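Local atomic coordinates of nonribosomal peptide synthase (Streptomyces sp. MJ635-86F5, PDB entry 5JJP), a protein that adenylates an aliphatic beta-amino acid, probably using ATP. Residues A182-T187 / G196-H201. Residues are numbered along the deposited sequence; the frame is centred on the assembly and turned at random.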
ATOM      1  N   ALA A 182       2.346  -8.029  -9.569  1.00 14.24           N
ATOM      2  CA  ALA A 182       1.034  -7.460  -9.365  1.00 13.40           C
ATOM      3  C   ALA A 182       1.069  -5.945  -9.590  1.00 12.80           C
ATOM      4  O   ALA A 182       0.129  -5.379 -10.062  1.00 12.49           O
ATOM      5  CB  ALA A 182       0.543  -7.792  -7.951  1.00 13.30           C
ATOM      6  N   TYR A 183       2.133  -5.302  -9.158  1.00 13.25           N
ATOM      7  CA  TYR A 183       2.337  -3.889  -9.384  1.00 13.16           C
ATOM      8  C   TYR A 183       3.802  -3.521  -9.290  1.00 12.86           C
ATOM      9  O   TYR A 183       4.621  -4.280  -8.824  1.00 12.56           O
ATOM     10  CB  TYR A 183       1.513  -3.066  -8.393  1.00 13.76           C
ATOM     11  CG  TYR A 183       1.879  -3.220  -6.953  1.00 14.64           C
ATOM     12  CD1 TYR A 183       2.869  -2.429  -6.396  1.00 16.26           C
ATOM     13  CD2 TYR A 183       1.232  -4.133  -6.123  1.00 15.42           C
ATOM     14  CE1 TYR A 183       3.243  -2.578  -5.057  1.00 16.91           C
ATOM     15  CE2 TYR A 183       1.570  -4.266  -4.780  1.00 15.59           C
ATOM     16  CZ  TYR A 183       2.575  -3.475  -4.246  1.00 15.97           C
ATOM     17  OH  TYR A 183       2.982  -3.584  -2.913  1.00 16.71           O
ATOM     18  N   LEU A 184       4.100  -2.340  -9.756  1.00 15.63           N
ATOM     19  CA  LEU A 184       5.436  -1.747  -9.710  1.00 17.56           C
ATOM     20  C   LEU A 184       5.347  -0.343  -9.153  1.00 18.82           C
ATOM     21  O   LEU A 184       4.517   0.473  -9.612  1.00 20.89           O
ATOM     22  CB  LEU A 184       6.002  -1.557 -11.101  1.00 18.88           C
ATOM     23  CG  LEU A 184       6.885  -2.596 -11.748  1.00 20.69           C
ATOM     24  CD1 LEU A 184       6.022  -3.811 -12.052  1.00 20.62           C
ATOM     25  CD2 LEU A 184       7.491  -2.032 -13.037  1.00 21.30           C
ATOM     26  N   ILE A 185       6.248  -0.034  -8.246  1.00 19.25           N
ATOM     27  CA  ILE A 185       6.347   1.294  -7.698  1.00 19.37           C
ATOM     28  C   ILE A 185       7.759   1.763  -7.972  1.00 19.60           C
ATOM     29  O   ILE A 185       8.719   1.167  -7.524  1.00 18.59           O
ATOM     30  CB  ILE A 185       6.088   1.309  -6.168  1.00 19.45           C
ATOM     31  CG1 ILE A 185       4.759   0.637  -5.813  1.00 19.39           C
ATOM     32  CG2 ILE A 185       6.096   2.722  -5.632  1.00 21.74           C
ATOM     33  CD1 ILE A 185       3.546   1.405  -6.235  1.00 20.38           C
ATOM     34  N   PHE A 186       7.866   2.928  -8.571  1.00 21.98           N
ATOM     35  CA  PHE A 186       9.154   3.533  -8.807  1.00 22.97           C
ATOM     36  C   PHE A 186       9.541   4.469  -7.668  1.00 25.96           C
ATOM     37  O   PHE A 186       8.767   5.278  -7.239  1.00 23.48           O
ATOM     38  CB  PHE A 186       9.165   4.236 -10.150  1.00 23.44           C
ATOM     39  CG  PHE A 186       9.300   3.282 -11.297  1.00 22.96           C
ATOM     40  CD1 PHE A 186      10.504   3.131 -11.937  1.00 24.54           C
ATOM     41  CD2 PHE A 186       8.241   2.504 -11.686  1.00 23.39           C
ATOM     42  CE1 PHE A 186      10.654   2.239 -12.981  1.00 24.17           C
ATOM     43  CE2 PHE A 186       8.370   1.610 -12.716  1.00 24.34           C
ATOM     44  CZ  PHE A 186       9.585   1.472 -13.363  1.00 25.33           C
ATOM     45  N   THR A 187      10.763   4.311  -7.171  1.00 30.83           N
ATOM     46  CA  THR A 187      11.269   5.129  -6.095  1.00 33.69           C
ATOM     47  C   THR A 187      11.737   6.476  -6.610  1.00 34.92           C
ATOM     48  O   THR A 187      11.998   7.360  -5.793  1.00 41.61           O
ATOM     49  CB  THR A 187      12.476   4.481  -5.474  1.00 35.35           C
ATOM     50  OG1 THR A 187      13.462   4.314  -6.513  1.00 41.96           O
ATOM     51  CG2 THR A 187      12.078   3.136  -4.852  1.00 33.22           C
ATOM     52  N   GLY A 196      12.446   0.503 -10.078  1.00 20.98           N
ATOM     53  CA  GLY A 196      11.110  -0.020 -10.178  1.00 19.53           C
ATOM     54  C   GLY A 196      10.991  -1.226  -9.254  1.00 19.44           C
ATOM     55  O   GLY A 196      11.481  -2.304  -9.567  1.00 17.23           O
ATOM     56  N   VAL A 197      10.311  -1.053  -8.135  1.00 17.82           N
ATOM     57  CA  VAL A 197      10.092  -2.137  -7.210  1.00 17.59           C
ATOM     58  C   VAL A 197       8.963  -3.028  -7.732  1.00 18.12           C
ATOM     59  O   VAL A 197       7.839  -2.568  -7.901  1.00 21.26           O
ATOM     60  CB  VAL A 197       9.774  -1.585  -5.803  1.00 17.40           C
ATOM     61  CG1 VAL A 197       9.329  -2.705  -4.853  1.00 18.54           C
ATOM     62  CG2 VAL A 197      10.988  -0.893  -5.263  1.00 16.54           C
ATOM     63  N   VAL A 198       9.260  -4.298  -7.941  1.00 16.05           N
ATOM     64  CA  VAL A 198       8.319  -5.217  -8.526  1.00 16.07           C
ATOM     65  C   VAL A 198       7.746  -6.061  -7.392  1.00 16.26           C
ATOM     66  O   VAL A 198       8.474  -6.790  -6.749  1.00 13.59           O
ATOM     67  CB  VAL A 198       8.993  -6.163  -9.555  1.00 16.59           C
ATOM     68  CG1 VAL A 198       8.000  -7.133 -10.158  1.00 15.39           C
ATOM     69  CG2 VAL A 198       9.686  -5.352 -10.652  1.00 17.55           C
ATOM     70  N   MET A 199       6.429  -5.952  -7.157  1.00 15.85           N
ATOM     71  CA  MET A 199       5.792  -6.745  -6.083  1.00 15.26           C
ATOM     72  C   MET A 199       4.898  -7.833  -6.659  1.00 13.97           C
ATOM     73  O   MET A 199       4.012  -7.539  -7.435  1.00 15.73           O
ATOM     74  CB  MET A 199       4.963  -5.836  -5.187  1.00 16.28           C
ATOM     75  CG  MET A 199       4.509  -6.494  -3.911  1.00 16.57           C
ATOM     76  SD  MET A 199       5.877  -7.001  -2.825  1.00 18.41           S
ATOM     77  CE  MET A 199       6.469  -5.359  -2.371  1.00 15.94           C
ATOM     78  N   SER A 200       5.113  -9.078  -6.271  1.00 12.67           N
ATOM     79  CA  SER A 200       4.266 -10.178  -6.713  1.00 12.08           C
ATOM     80  C   SER A 200       2.920 -10.177  -5.941  1.00 11.26           C
ATOM     81  O   SER A 200       2.789  -9.571  -4.883  1.00 10.30           O
ATOM     82  CB  SER A 200       4.982 -11.526  -6.494  1.00 13.11           C
ATOM     83  OG  SER A 200       4.995 -11.936  -5.122  1.00 14.10           O
ATOM     84  N   HIS A 201       1.959 -10.929  -6.453  1.00 11.43           N
ATOM     85  CA  HIS A 201       0.737 -11.173  -5.746  1.00 11.74           C
ATOM     86  C   HIS A 201       1.030 -11.848  -4.432  1.00 13.39           C
ATOM     87  O   HIS A 201       0.479 -11.523  -3.372  1.00 14.41           O
ATOM     88  CB  HIS A 201      -0.196 -12.039  -6.584  1.00 11.05           C
ATOM     89  CG  HIS A 201      -0.726 -11.355  -7.792  1.00 10.61           C
ATOM     90  ND1 HIS A 201      -1.961 -10.739  -7.812  1.00 11.48           N
ATOM     91  CD2 HIS A 201      -0.204 -11.186  -9.029  1.00 10.05           C
ATOM     92  CE1 HIS A 201      -2.159 -10.193  -9.005  1.00 10.76           C
ATOM     93  NE2 HIS A 201      -1.116 -10.475  -9.767  1.00 10.13           N
TER
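Y183 and M199, like I185 and V197, are hydrogen-bonded pairs of two antiparallel strands; I185 and V197 exchange two backbone bonds, whereas Y183 and M199 share one good bond and one weak one. The M199 N–Y183 O bond is nearly straight, 173° at the hydrogen. V197 N approaches I185 O from above the carbonyl plane (2.8 Å), whereas I185 N meets a lone pair of V197 O. At the far end the carbonyl of M199 takes two donors, A182 N at 2.8 Å and, weakly, Y183 N: a classic beta bulge. The two strands form a hairpin whose connecting turn, partly unmodelled, belongs to the glycine-rich phosphate-binding loop (A3 motif) characteristic of adenylate-forming enzymes of the ANL superfamily, which probably meets the ATP phosphates. Beyond the bonds come three CH-pi contacts, each over a ring face. G196 CA sits 3.6 Å from the F186 ring centroid, and helix 120-130 also packs on F186. A182 CB lies likewise over the H201 imidazole, whose ND1 bonds to L31 N. With CG between the backbone N and carbonyl carbon (chi1 64°), the Y183 ring lies alongside M199, whose CB rests over it toward the rim, 3.7 Å from the centroid, while M199 CG reaches Y183 OH at 3.4 Å.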